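Local coordinates for protein D-alanine--D-alanine ligase (Coxiella burnetii, PDB 3TQT) that catalyses the ATP-dependent joining of two D-alanine molecules into D-alanyl-D-alanine, a building block of bacterial peptidoglycan, at residues Ile76-Gly81 against Glu121-Pro126; Lys85-Leu90 against Tyr97-Val102; Cys138-Leu143 against Lys186-Gly191; Val156-Leu161 against Arg218-Pro223. One frame throughout, in Å; residues are numbered along the deposited sequence.

Contact 1: residues Ile76-Gly81 against Glu121-Pro126; sequences ITIAFG and ELLNLP
The end of strand 74-78 runs on into an irregular turn that passes the C-terminal end of helix 115-122, the backbones coming closest at Phe80 and Leu123, whose CA atoms are 5.8 Å apart. The helix ends in a Schellman motif: Asn124 has a positive phi of 55°, and its N reaches back to Glu121 O at 2.9 Å. No direct hydrogen bond joins the two segments, so apolar side chains carry the contact. Leu123 does most of the work, its CG anti to the carbonyl carbon, which turns CD1 toward Ile78 and CD2 into the angle between Ile78 and Phe80. CD2 lies obliquely against the Phe80 ring, 3.7 Å from CD1, and also meets Ile78 CD1 at 4.0 Å. Leu122 CB comes to the edge of the same ring, 4.3 Å from Phe80 CE1, while Ile78 CG1 stands above one face near the rim, 4.1 Å from the ring plane. One water supplies the polar link: it accepts from Gly81 N at 2.7 Å and lies 2.6 Å from Leu122 O, with more acceptors in reach than protons. Around these side chains, Trp87 of strand 87-89 packs on Ile78 and Leu123, and Leu119 of helix 115-122 touches Ile78. The second subunit covers the contact: its Trp50 stacks on the Phe80 ring, and Thr77 OG1 of each strand bonds Ile78 O of the other subunit.

Contact 2: residues Lys85-Leu90 against Tyr97-Val102; sequences KPWQSL and YSADCV
An antiparallel pairing at the margin of the mixed sheet of the N-terminal domain joins strand 87-89 to the short outermost strand 96-97; past Tyr97 the chain runs on to strand 101-104. Trp87 and Tyr97 form a hydrogen-bonded pair in which Tyr97 N donates a hydrogen bond to Trp87 O at 2.8 Å, in the carbonyl plane. Both side chains leave on the same face of the sheet, with CB atoms 4.1 Å apart, but cross at about a right angle. Each has CG anti to the carbonyl carbon. The Tyr97 ring turns its edge to Trp87 O and to Ser89 CB, the latter 4.0 Å from CE2. Around the indole, Pro86 CG sits over the centre of one face, 3.7 Å above the plane, and Val102 CG2 of strand 101-104 meets the edge 3.9 Å from CZ2. Ala99 CB touches both Pro86 CG and Trp87 NE1, each at 3.7 Å. Before the pair, the backbones draw closer still, and Lys85 CA makes a CA-H...O contact of 3.2 Å with Tyr97 O. Outside, the Lys85 chain runs alongside Ser98, its CE 3.6 Å from OG. The chemistry is thus mostly apolar, with one backbone bond fixing the register. Ser8 OG of strand 5-12, the neighbour of strand 101-104, takes the buried indole N-H and so limits the ring's rotation.

Contact 3: residues Cys138-Leu143 against Lys186-Gly191; sequences CMEKDL and KAVSLG
The flat carboxylates of Glu140 and Asp142 flank Val188, one at each of its methyls: Glu140 OE1 lies 3.4 Å from CG2 and Asp142 OD1 3.4 Å from CG1. Arg218 NH2 makes salt bridges to both oxygens, Asp142 OD2 is hydrogen-bonded to Thr160 OG1, and a water bridges Glu140 OE1 to Ser189 OG, weakly at the serine. Ser189 OG has its stronger partner in Asp216. Glu140 stands at the N-cap position of helix 141-150, and the first turn docks through an almost straight bond, 177° at the hydrogen, from Lys141 N to Val188 O at 3.0 Å, the donor lying above the carbonyl plane. The Lys141 chain bends at chi3 and chi4 (-79° and -78°), bringing NZ among the carbonyls of the 187-190 loop. There it makes three weak bonds, to O of Ala187, Val188 and Leu190, a cluster expected to favour the charged amine. Residues 186-191 belong to the predicted ATP-binding region, and Lys141 lies about 4 Å, side chain to side chain, from Glu316, a predicted magnesium ligand. The contact thus sets the junction of helices 132-139 and 141-150 against the loop leaving strand 183-187, with strand 219-223 beside it through Met220.

Contact 4: residues Val156-Leu161 against Arg218-Pro223; sequences VDWHTL and RLMVEP
Two antiparallel strands of the four-stranded sheet in the ATP-grasp region meet here, outermost strand 159-161 lying along strand 219-223 with axes 4.4 Å apart. Four backbone bonds fix the register: His159 and Val221 exchange N-H and carbonyl in both directions, as do Leu161 and Leu219. The bond from Leu219 N to Leu161 O, 2.9 Å long, arrives nearly along the C=O axis. Thr160 and Met220 form the non-hydrogen-bonded pair between them. On the face of His159 and Leu161, Leu161 and Leu219 lie side by side, pointing the same way, with CB of the former 3.7 Å from CD1 of the latter. On the other face, Met220 bends at chi3 so that CE comes 3.6 Å from Trp158 CB, oblique to the indole. Thr160 CG2 meets the Arg218 chain at CG, 3.5 Å away, and lies at the edge of the guanidinium. Further out, helices 170-177 and 202-212 cover the leucine face, and helix 141-150 packs against Trp158. Asp142 of that helix accepts from both Thr160 OG1 and Arg218 NH2, positioning the two, while Glu222, in the predicted ATP-binding region, makes salt bridges with both Lys145 (through OE2) and Lys186 (through OE1). Beyond the last bonded pair, Asp157 O is buried without a polar partner, resting against Pro223 CD at 3.3 Å.

How the contacts relate
Contacts 1 and 2 share the sheet of the N-terminal domain: strands 74-78 and 87-89 are neighbours, bonded from Ala79 N to Pro86 O, and contact 2 is nested in the loop that contact 1 closes. Both are buried and mainly apolar. Contacts 3 and 4 form the second pair, about 10 Å apart between centres, where strands 183-187 and 219-223 adjoin. Contact 3 is buried yet polar; contact 4 is partly buried and depends on backbone pairing. Asp142 joins them through Thr160 and Arg218. Contacts 2 and 4 lie about 41 Å apart between centres, and the predicted ATP-binding residues belong to contacts 3 and 4 alone.

Contact 1: residues Ile76-Gly81 against Glu121-Pro126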
loop_
_atom_site.group_PDB
_atom_site.type_symbol
_atom_site.label_atom_id
_atom_site.label_comp_id
_atom_site.label_asym_id
_atom_site.label_seq_id
_atom_site.Cartn_x
_atom_site.Cartn_y
_atom_site.Cartn_z
ATOM N N ILE A 76 -13.919 -15.217 -15.013
ATOM C CA ILE A 76 -12.998 -15.956 -14.173
ATOM C C ILE A 76 -13.046 -15.460 -12.750
ATOM O O ILE A 76 -13.498 -14.346 -12.462
ATOM C CB ILE A 76 -11.548 -15.843 -14.657
ATOM C CG1 ILE A 76 -11.156 -14.368 -14.837
ATOM C CG2 ILE A 76 -11.332 -16.669 -15.931
ATOM C CD1 ILE A 76 -9.645 -14.127 -14.720
ATOM N N THR A 77 -12.589 -16.312 -11.850
ATOM C CA THR A 77 -12.222 -15.843 -10.539
ATOM C C THR A 77 -10.794 -16.300 -10.293
ATOM O O THR A 77 -10.089 -16.647 -11.230
ATOM C CB THR A 77 -13.183 -16.317 -9.457
ATOM O OG1 THR A 77 -12.794 -15.727 -8.211
ATOM C CG2 THR A 77 -13.180 -17.840 -9.348
ATOM N N ILE A 78 -10.350 -16.273 -9.049
ATOM C CA ILE A 78 -8.968 -16.601 -8.778
ATOM C C ILE A 78 -8.886 -17.874 -7.952
ATOM O O ILE A 78 -9.840 -18.265 -7.295
ATOM C CB ILE A 78 -8.214 -15.436 -8.086
ATOM C CG1 ILE A 78 -8.859 -15.096 -6.753
ATOM C CG2 ILE A 78 -8.175 -14.211 -8.989
ATOM C CD1 ILE A 78 -8.229 -13.915 -6.072
ATOM N N ALA A 79 -7.740 -18.522 -8.001
ATOM C CA ALA A 79 -7.536 -19.733 -7.242
ATOM C C ALA A 79 -6.441 -19.482 -6.218
ATOM O O ALA A 79 -5.261 -19.565 -6.536
ATOM C CB ALA A 79 -7.152 -20.858 -8.174
ATOM N N PHE A 80 -6.828 -19.151 -4.992
ATOM C CA PHE A 80 -5.836 -18.923 -3.948
ATOM C C PHE A 80 -4.977 -20.150 -3.727
ATOM O O PHE A 80 -5.462 -21.278 -3.794
ATOM C CB PHE A 80 -6.502 -18.516 -2.638
ATOM C CG PHE A 80 -7.044 -17.124 -2.653
ATOM C CD1 PHE A 80 -6.189 -16.044 -2.748
ATOM C CD2 PHE A 80 -8.404 -16.897 -2.599
ATOM C CE1 PHE A 80 -6.682 -14.756 -2.775
ATOM C CE2 PHE A 80 -8.904 -15.610 -2.623
ATOM C CZ PHE A 80 -8.039 -14.540 -2.709
ATOM N N GLY A 81 -3.698 -19.928 -3.473
ATOM C CA GLY A 81 -2.800 -21.020 -3.147
ATOM C C GLY A 81 -2.204 -21.649 -4.387
ATOM O O GLY A 81 -1.097 -22.176 -4.343
ATOM N N GLU A 121 -0.032 -10.045 -4.642
ATOM C CA GLU A 121 0.809 -10.530 -3.552
ATOM C C GLU A 121 0.153 -11.722 -2.865
ATOM O O GLU A 121 0.820 -12.698 -2.536
ATOM C CB GLU A 121 1.075 -9.443 -2.512
ATOM C CG GLU A 121 1.898 -8.287 -3.021
ATOM C CD GLU A 121 3.366 -8.613 -3.138
ATOM O OE1 GLU A 121 3.781 -9.704 -2.691
ATOM O OE2 GLU A 121 4.105 -7.769 -3.682
ATOM N N LEU A 122 -1.152 -11.645 -2.645
ATOM C CA LEU A 122 -1.855 -12.734 -1.968
ATOM C C LEU A 122 -1.830 -14.003 -2.818
ATOM O O LEU A 122 -1.886 -15.113 -2.289
ATOM C CB LEU A 122 -3.301 -12.344 -1.687
ATOM C CG LEU A 122 -3.484 -11.298 -0.599
ATOM C CD1 LEU A 122 -4.915 -10.796 -0.634
ATOM C CD2 LEU A 122 -3.163 -11.927 0.750
ATOM N N LEU A 123 -1.765 -13.827 -4.132
ATOM C CA LEU A 123 -1.690 -14.957 -5.059
ATOM C C LEU A 123 -0.250 -15.411 -5.268
ATOM O O LEU A 123 0.003 -16.374 -5.995
ATOM C CB LEU A 123 -2.307 -14.598 -6.407
ATOM C CG LEU A 123 -3.814 -14.350 -6.435
ATOM C CD1 LEU A 123 -4.240 -13.985 -7.821
ATOM C CD2 LEU A 123 -4.560 -15.581 -5.983
ATOM N N ASN A 124 0.687 -14.713 -4.636
ATOM C CA ASN A 124 2.109 -15.010 -4.767
ATOM C C ASN A 124 2.519 -15.013 -6.226
ATOM O O ASN A 124 3.295 -15.863 -6.641
ATOM C CB ASN A 124 2.467 -16.378 -4.142
ATOM C CG ASN A 124 2.164 -16.444 -2.656
ATOM O OD1 ASN A 124 1.580 -17.420 -2.166
ATOM N ND2 ASN A 124 2.554 -15.403 -1.930
ATOM N N LEU A 125 1.984 -14.080 -7.011
ATOM C CA LEU A 125 2.344 -13.998 -8.421
ATOM C C LEU A 125 3.380 -12.919 -8.666
ATOM O O LEU A 125 3.294 -11.841 -8.088
ATOM C CB LEU A 125 1.124 -13.684 -9.267
ATOM C CG LEU A 125 0.041 -14.752 -9.325
ATOM C CD1 LEU A 125 -1.188 -14.186 -10.009
ATOM C CD2 LEU A 125 0.559 -15.995 -10.054
ATOM N N PRO A 126 4.358 -13.197 -9.534
ATOM C CA PRO A 126 5.233 -12.090 -9.938
ATOM C C PRO A 126 4.398 -11.063 -10.691
ATOM O O PRO A 126 3.491 -11.438 -11.436
ATOM C CB PRO A 126 6.247 -12.755 -10.883
ATOM C CG PRO A 126 6.152 -14.238 -10.582
ATOM C CD PRO A 126 4.727 -14.470 -10.178
HETATM O O HOH W 1 -2.678 -17.589 -2.634
#

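Contact 2: residues Lys85-Leu90 against Tyr97-Val102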
loop_
_atom_site.group_PDB
_atom_site.type_symbol
_atom_site.label_atom_id
_atom_site.label_comp_id
_atom_site.label_asym_id
_atom_site.label_seq_id
_atom_site.Cartn_x
_atom_site.Cartn_y
_atom_site.Cartn_z
ATOM N N LYS A 85 -1.338 -21.507 -11.533
ATOM C CA LYS A 85 -2.545 -21.238 -12.307
ATOM C C LYS A 85 -3.553 -20.483 -11.450
ATOM O O LYS A 85 -4.470 -21.070 -10.890
ATOM C CB LYS A 85 -3.161 -22.540 -12.810
ATOM C CG LYS A 85 -2.229 -23.380 -13.669
ATOM C CD LYS A 85 -3.021 -24.419 -14.458
ATOM C CE LYS A 85 -2.114 -25.281 -15.321
ATOM N NZ LYS A 85 -2.303 -26.733 -15.041
ATOM N N PRO A 86 -3.379 -19.162 -11.355
ATOM C CA PRO A 86 -4.162 -18.330 -10.443
ATOM C C PRO A 86 -5.572 -18.028 -10.936
ATOM O O PRO A 86 -6.411 -17.670 -10.113
ATOM C CB PRO A 86 -3.346 -17.042 -10.380
ATOM C CG PRO A 86 -2.673 -16.969 -11.706
ATOM C CD PRO A 86 -2.344 -18.388 -12.063
ATOM N N TRP A 87 -5.821 -18.157 -12.239
ATOM C CA TRP A 87 -7.112 -17.792 -12.809
ATOM C C TRP A 87 -7.949 -19.032 -13.004
ATOM O O TRP A 87 -7.468 -20.039 -13.540
ATOM C CB TRP A 87 -6.945 -17.118 -14.169
ATOM C CG TRP A 87 -5.844 -16.125 -14.252
ATOM C CD1 TRP A 87 -4.914 -16.019 -15.246
ATOM C CD2 TRP A 87 -5.548 -15.085 -13.308
ATOM N NE1 TRP A 87 -4.064 -14.961 -14.986
ATOM C CE2 TRP A 87 -4.428 -14.380 -13.799
ATOM C CE3 TRP A 87 -6.114 -14.686 -12.092
ATOM C CZ2 TRP A 87 -3.867 -13.306 -13.120
ATOM C CZ3 TRP A 87 -5.566 -13.599 -11.428
ATOM C CH2 TRP A 87 -4.452 -12.927 -11.940
ATOM N N GLN A 88 -9.205 -18.961 -12.593
ATOM C CA GLN A 88 -10.077 -20.126 -12.682
ATOM C C GLN A 88 -11.361 -19.749 -13.372
ATOM O O GLN A 88 -12.022 -18.808 -12.967
ATOM C CB GLN A 88 -10.397 -20.662 -11.291
ATOM C CG GLN A 88 -11.272 -21.901 -11.303
ATOM C CD GLN A 88 -11.385 -22.527 -9.937
ATOM O OE1 GLN A 88 -10.397 -22.638 -9.208
ATOM N NE2 GLN A 88 -12.595 -22.927 -9.568
ATOM N N SER A 89 -11.722 -20.491 -14.410
ATOM C CA SER A 89 -12.936 -20.192 -15.157
ATOM C C SER A 89 -14.171 -20.458 -14.301
ATOM O O SER A 89 -14.174 -21.368 -13.476
ATOM C CB SER A 89 -12.989 -21.031 -16.435
ATOM O OG SER A 89 -12.870 -22.409 -16.137
ATOM N N LEU A 90 -15.219 -19.664 -14.507
ATOM C CA LEU A 90 -16.449 -19.779 -13.719
ATOM C C LEU A 90 -17.482 -20.752 -14.303
ATOM O O LEU A 90 -17.609 -20.894 -15.519
ATOM C CB LEU A 90 -17.076 -18.399 -13.507
ATOM C CG LEU A 90 -16.338 -17.553 -12.471
ATOM C CD1 LEU A 90 -16.995 -16.197 -12.309
ATOM C CD2 LEU A 90 -16.311 -18.289 -11.143
ATOM N N TYR A 97 -6.024 -21.355 -15.478
ATOM C CA TYR A 97 -5.115 -20.794 -16.469
ATOM C C TYR A 97 -3.843 -20.327 -15.803
ATOM O O TYR A 97 -3.880 -19.712 -14.732
ATOM C CB TYR A 97 -5.732 -19.596 -17.176
ATOM C CG TYR A 97 -7.018 -19.867 -17.916
ATOM C CD1 TYR A 97 -7.042 -19.934 -19.302
ATOM C CD2 TYR A 97 -8.211 -20.022 -17.231
ATOM C CE1 TYR A 97 -8.222 -20.163 -19.982
ATOM C CE2 TYR A 97 -9.389 -20.255 -17.900
ATOM C CZ TYR A 97 -9.392 -20.323 -19.274
ATOM O OH TYR A 97 -10.576 -20.557 -19.935
ATOM N N SER A 98 -2.730 -20.598 -16.472
ATOM C CA SER A 98 -1.402 -20.287 -15.967
ATOM C C SER A 98 -1.113 -18.803 -16.048
ATOM O O SER A 98 -1.615 -18.111 -16.924
ATOM C CB SER A 98 -0.359 -21.005 -16.819
ATOM O OG SER A 98 -0.457 -22.397 -16.650
ATOM N N ALA A 99 -0.271 -18.334 -15.136
ATOM C CA ALA A 99 0.323 -17.016 -15.243
ATOM C C ALA A 99 1.685 -17.073 -14.565
ATOM O O ALA A 99 1.790 -17.420 -13.396
ATOM C CB ALA A 99 -0.568 -15.963 -14.598
ATOM N N ASP A 100 2.730 -16.763 -15.317
ATOM C CA ASP A 100 4.083 -16.727 -14.774
ATOM C C ASP A 100 4.442 -15.330 -14.325
ATOM O O ASP A 100 5.355 -15.127 -13.523
ATOM C CB ASP A 100 5.067 -17.183 -15.839
ATOM C CG ASP A 100 4.872 -18.626 -16.197
ATOM O OD1 ASP A 100 4.749 -19.431 -15.252
ATOM O OD2 ASP A 100 4.818 -18.945 -17.405
ATOM N N CYS A 101 3.726 -14.358 -14.866
ATOM C CA CYS A 101 3.950 -12.974 -14.497
ATOM C C CYS A 101 2.754 -12.150 -14.925
ATOM O O CYS A 101 2.156 -12.389 -15.978
ATOM C CB CYS A 101 5.245 -12.436 -15.122
ATOM S SG CYS A 101 5.647 -10.719 -14.667
ATOM N N VAL A 102 2.389 -11.191 -14.085
ATOM C CA VAL A 102 1.230 -10.357 -14.354
ATOM C C VAL A 102 1.690 -8.948 -14.672
ATOM O O VAL A 102 2.611 -8.431 -14.049
ATOM C CB VAL A 102 0.266 -10.355 -13.151
ATOM C CG1 VAL A 102 -0.853 -9.362 -13.360
ATOM C CG2 VAL A 102 -0.272 -11.770 -12.910
#

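Contact 3: residues Cys138-Leu143 against Lys186-Gly191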
loop_
_atom_site.group_PDB
_atom_site.type_symbol
_atom_site.label_atom_id
_atom_site.label_comp_id
_atom_site.label_asym_id
_atom_site.label_seq_id
_atom_site.Cartn_x
_atom_site.Cartn_y
_atom_site.Cartn_z
ATOM N N CYS A 138 3.052 6.413 -3.942
ATOM C CA CYS A 138 3.097 7.225 -5.153
ATOM C C CYS A 138 1.707 7.694 -5.587
ATOM O O CYS A 138 1.565 8.732 -6.241
ATOM C CB CYS A 138 3.778 6.456 -6.285
ATOM S SG CYS A 138 5.545 6.229 -6.041
ATOM N N MET A 139 0.693 6.921 -5.227
ATOM C CA MET A 139 -0.687 7.234 -5.598
ATOM C C MET A 139 -1.205 8.466 -4.864
ATOM O O MET A 139 -1.940 9.276 -5.429
ATOM C CB MET A 139 -1.591 6.041 -5.284
ATOM C CG MET A 139 -3.028 6.233 -5.672
ATOM S SD MET A 139 -3.260 5.874 -7.418
ATOM C CE MET A 139 -5.005 6.244 -7.600
ATOM N N GLU A 140 -0.825 8.604 -3.600
ATOM C CA GLU A 140 -1.239 9.750 -2.799
ATOM C C GLU A 140 -0.138 10.796 -2.922
ATOM O O GLU A 140 0.900 10.702 -2.277
ATOM C CB GLU A 140 -1.429 9.367 -1.334
ATOM C CG GLU A 140 -2.191 8.068 -1.129
ATOM C CD GLU A 140 -3.681 8.283 -1.012
ATOM O OE1 GLU A 140 -4.089 9.343 -0.491
ATOM O OE2 GLU A 140 -4.447 7.396 -1.439
ATOM N N LYS A 141 -0.384 11.788 -3.762
ATOM C CA LYS A 141 0.650 12.720 -4.196
ATOM C C LYS A 141 1.260 13.517 -3.062
ATOM O O LYS A 141 2.443 13.865 -3.120
ATOM C CB LYS A 141 0.094 13.648 -5.283
ATOM C CG LYS A 141 -0.373 12.876 -6.519
ATOM C CD LYS A 141 -0.848 13.814 -7.615
ATOM C CE LYS A 141 -2.258 14.315 -7.347
ATOM N NZ LYS A 141 -3.279 13.287 -7.685
ATOM N N ASP A 142 0.469 13.796 -2.028
ATOM C CA ASP A 142 0.999 14.518 -0.882
ATOM C C ASP A 142 1.895 13.614 -0.032
ATOM O O ASP A 142 2.927 14.054 0.493
ATOM C CB ASP A 142 -0.119 15.156 -0.041
ATOM C CG ASP A 142 -1.128 14.129 0.525
ATOM O OD1 ASP A 142 -1.328 13.031 -0.055
ATOM O OD2 ASP A 142 -1.732 14.445 1.566
ATOM N N LEU A 143 1.511 12.346 0.081
ATOM C CA LEU A 143 2.352 11.366 0.772
ATOM C C LEU A 143 3.666 11.181 0.012
ATOM O O LEU A 143 4.733 11.112 0.617
ATOM C CB LEU A 143 1.618 10.027 0.927
ATOM C CG LEU A 143 2.392 8.867 1.552
ATOM C CD1 LEU A 143 2.934 9.257 2.936
ATOM C CD2 LEU A 143 1.496 7.620 1.618
ATOM N N LYS A 186 -6.312 20.169 -5.594
ATOM C CA LYS A 186 -6.180 18.867 -6.243
ATOM C C LYS A 186 -6.593 17.737 -5.300
ATOM O O LYS A 186 -6.205 17.737 -4.138
ATOM C CB LYS A 186 -4.700 18.593 -6.552
ATOM C CG LYS A 186 -4.067 19.346 -7.698
ATOM C CD LYS A 186 -2.647 18.793 -7.903
ATOM C CE LYS A 186 -2.018 19.238 -9.215
ATOM N NZ LYS A 186 -1.816 20.716 -9.281
ATOM N N ALA A 187 -7.327 16.749 -5.803
ATOM C CA ALA A 187 -7.470 15.512 -5.043
ATOM C C ALA A 187 -6.074 14.917 -4.845
ATOM O O ALA A 187 -5.230 14.974 -5.752
ATOM C CB ALA A 187 -8.362 14.532 -5.791
ATOM N N VAL A 188 -5.810 14.356 -3.677
ATOM C CA VAL A 188 -4.496 13.732 -3.454
ATOM C C VAL A 188 -4.288 12.500 -4.328
ATOM O O VAL A 188 -3.170 12.200 -4.736
ATOM C CB VAL A 188 -4.254 13.331 -1.975
ATOM C CG1 VAL A 188 -4.217 14.559 -1.072
ATOM C CG2 VAL A 188 -5.301 12.318 -1.521
ATOM N N SER A 189 -5.363 11.792 -4.641
ATOM C CA SER A 189 -5.193 10.477 -5.239
ATOM C C SER A 189 -5.997 10.267 -6.510
ATOM O O SER A 189 -6.181 9.136 -6.940
ATOM C CB SER A 189 -5.572 9.396 -4.223
ATOM O OG SER A 189 -6.971 9.407 -3.999
ATOM N N LEU A 190 -6.482 11.349 -7.111
ATOM C CA LEU A 190 -7.247 11.232 -8.350
ATOM C C LEU A 190 -6.612 12.076 -9.448
ATOM O O LEU A 190 -6.240 13.230 -9.213
ATOM C CB LEU A 190 -8.699 11.665 -8.136
ATOM C CG LEU A 190 -9.439 10.961 -7.003
ATOM C CD1 LEU A 190 -10.837 11.557 -6.836
ATOM C CD2 LEU A 190 -9.503 9.461 -7.267
ATOM N N GLY A 191 -6.507 11.507 -10.645
ATOM C CA GLY A 191 -5.811 12.156 -11.747
ATOM C C GLY A 191 -6.675 12.979 -12.691
ATOM O O GLY A 191 -6.228 14.003 -13.212
HETATM O O HOH W 2 -7.009 9.494 -0.666
#

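Contact 4: residues Val156-Leu161 against Arg218-Pro223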
loop_
_atom_site.group_PDB
_atom_site.type_symbol
_atom_site.label_atom_id
_atom_site.label_comp_id
_atom_site.label_asym_id
_atom_site.label_seq_id
_atom_site.Cartn_x
_atom_site.Cartn_y
_atom_site.Cartn_z
ATOM N N VAL A 156 7.677 20.331 -5.699
ATOM C CA VAL A 156 6.725 21.430 -5.709
ATOM C C VAL A 156 6.020 21.427 -4.360
ATOM O O VAL A 156 5.542 20.386 -3.910
ATOM C CB VAL A 156 5.697 21.257 -6.834
ATOM C CG1 VAL A 156 4.642 22.366 -6.769
ATOM C CG2 VAL A 156 6.402 21.253 -8.195
ATOM N N ASP A 157 5.970 22.581 -3.704
ATOM C CA ASP A 157 5.407 22.630 -2.365
ATOM C C ASP A 157 3.923 22.318 -2.412
ATOM O O ASP A 157 3.293 22.400 -3.466
ATOM C CB ASP A 157 5.660 23.980 -1.684
ATOM C CG ASP A 157 5.457 23.911 -0.165
ATOM O OD1 ASP A 157 5.537 22.794 0.410
ATOM O OD2 ASP A 157 5.213 24.967 0.463
ATOM N N TRP A 158 3.373 21.935 -1.266
ATOM C CA TRP A 158 1.971 21.554 -1.208
ATOM C C TRP A 158 1.439 21.786 0.185
ATOM O O TRP A 158 2.201 21.946 1.136
ATOM C CB TRP A 158 1.794 20.080 -1.578
ATOM C CG TRP A 158 2.175 19.143 -0.462
ATOM C CD1 TRP A 158 1.326 18.440 0.350
ATOM C CD2 TRP A 158 3.503 18.819 -0.029
ATOM N NE1 TRP A 158 2.046 17.688 1.247
ATOM C CE2 TRP A 158 3.384 17.909 1.040
ATOM C CE3 TRP A 158 4.782 19.216 -0.444
ATOM C CZ2 TRP A 158 4.497 17.385 1.707
ATOM C CZ3 TRP A 158 5.883 18.696 0.211
ATOM C CH2 TRP A 158 5.734 17.779 1.271
ATOM N N HIS A 159 0.122 21.797 0.301
ATOM C CA HIS A 159 -0.510 21.833 1.606
ATOM C C HIS A 159 -1.712 20.924 1.602
ATOM O O HIS A 159 -2.641 21.126 0.836
ATOM C CB HIS A 159 -0.945 23.253 1.974
ATOM C CG HIS A 159 -1.514 23.346 3.351
ATOM N ND1 HIS A 159 -0.727 23.302 4.481
ATOM C CD2 HIS A 159 -2.794 23.423 3.787
ATOM C CE1 HIS A 159 -1.495 23.379 5.553
ATOM N NE2 HIS A 159 -2.753 23.453 5.161
ATOM N N THR A 160 -1.682 19.912 2.459
ATOM C CA THR A 160 -2.753 18.937 2.522
ATOM C C THR A 160 -3.894 19.472 3.389
ATOM O O THR A 160 -3.653 20.113 4.406
ATOM C CB THR A 160 -2.234 17.627 3.128
ATOM O OG1 THR A 160 -1.253 17.051 2.247
ATOM C CG2 THR A 160 -3.377 16.629 3.363
ATOM N N LEU A 161 -5.131 19.225 2.965
ATOM C CA LEU A 161 -6.300 19.493 3.790
ATOM C C LEU A 161 -7.148 18.239 3.856
ATOM O O LEU A 161 -7.289 17.512 2.868
ATOM C CB LEU A 161 -7.162 20.613 3.206
ATOM C CG LEU A 161 -6.679 22.054 3.328
ATOM C CD1 LEU A 161 -7.690 22.967 2.654
ATOM C CD2 LEU A 161 -6.496 22.440 4.794
ATOM N N ARG A 218 -9.151 13.537 0.835
ATOM C CA ARG A 218 -8.054 14.399 1.217
ATOM C C ARG A 218 -7.618 15.151 -0.015
ATOM O O ARG A 218 -7.676 14.633 -1.124
ATOM C CB ARG A 218 -6.896 13.578 1.778
ATOM C CG ARG A 218 -5.926 14.365 2.640
ATOM C CD ARG A 218 -4.947 13.413 3.373
ATOM N NE ARG A 218 -3.951 12.852 2.465
ATOM C CZ ARG A 218 -3.883 11.574 2.111
ATOM N NH1 ARG A 218 -4.758 10.687 2.597
ATOM N NH2 ARG A 218 -2.931 11.176 1.280
ATOM N N LEU A 219 -7.217 16.394 0.163
ATOM C CA LEU A 219 -6.779 17.150 -0.988
ATOM C C LEU A 219 -5.472 17.835 -0.671
ATOM O O LEU A 219 -5.024 17.866 0.477
ATOM C CB LEU A 219 -7.842 18.166 -1.412
ATOM C CG LEU A 219 -8.209 19.310 -0.473
ATOM C CD1 LEU A 219 -7.134 20.400 -0.474
ATOM C CD2 LEU A 219 -9.553 19.895 -0.914
ATOM N N MET A 220 -4.863 18.383 -1.706
ATOM C CA MET A 220 -3.666 19.155 -1.533
ATOM C C MET A 220 -3.796 20.413 -2.357
ATOM O O MET A 220 -4.352 20.411 -3.460
ATOM C CB MET A 220 -2.436 18.350 -1.956
ATOM C CG MET A 220 -2.471 17.842 -3.385
ATOM S SD MET A 220 -1.367 16.429 -3.565
ATOM C CE MET A 220 0.200 17.177 -3.109
ATOM N N VAL A 221 -3.290 21.493 -1.793
ATOM C CA VAL A 221 -3.237 22.760 -2.483
ATOM C C VAL A 221 -1.794 22.952 -2.904
ATOM O O VAL A 221 -0.869 22.639 -2.139
ATOM C CB VAL A 221 -3.688 23.900 -1.555
ATOM C CG1 VAL A 221 -3.766 25.229 -2.320
ATOM C CG2 VAL A 221 -5.040 23.560 -0.916
ATOM N N GLU A 222 -1.607 23.444 -4.122
ATOM C CA GLU A 222 -0.273 23.684 -4.655
ATOM C C GLU A 222 -0.203 25.043 -5.310
ATOM O O GLU A 222 -1.190 25.527 -5.861
ATOM C CB GLU A 222 0.105 22.603 -5.679
ATOM C CG GLU A 222 0.379 21.238 -5.052
ATOM C CD GLU A 222 0.623 20.144 -6.094
ATOM O OE1 GLU A 222 0.404 20.399 -7.291
ATOM O OE2 GLU A 222 1.031 19.029 -5.707
ATOM N N PRO A 223 0.967 25.674 -5.257
ATOM C CA PRO A 223 1.106 26.932 -5.988
ATOM C C PRO A 223 1.167 26.636 -7.473
ATOM O O PRO A 223 1.747 25.625 -7.856
ATOM C CB PRO A 223 2.474 27.420 -5.536
ATOM C CG PRO A 223 3.231 26.134 -5.310
ATOM C CD PRO A 223 2.233 25.257 -4.636
#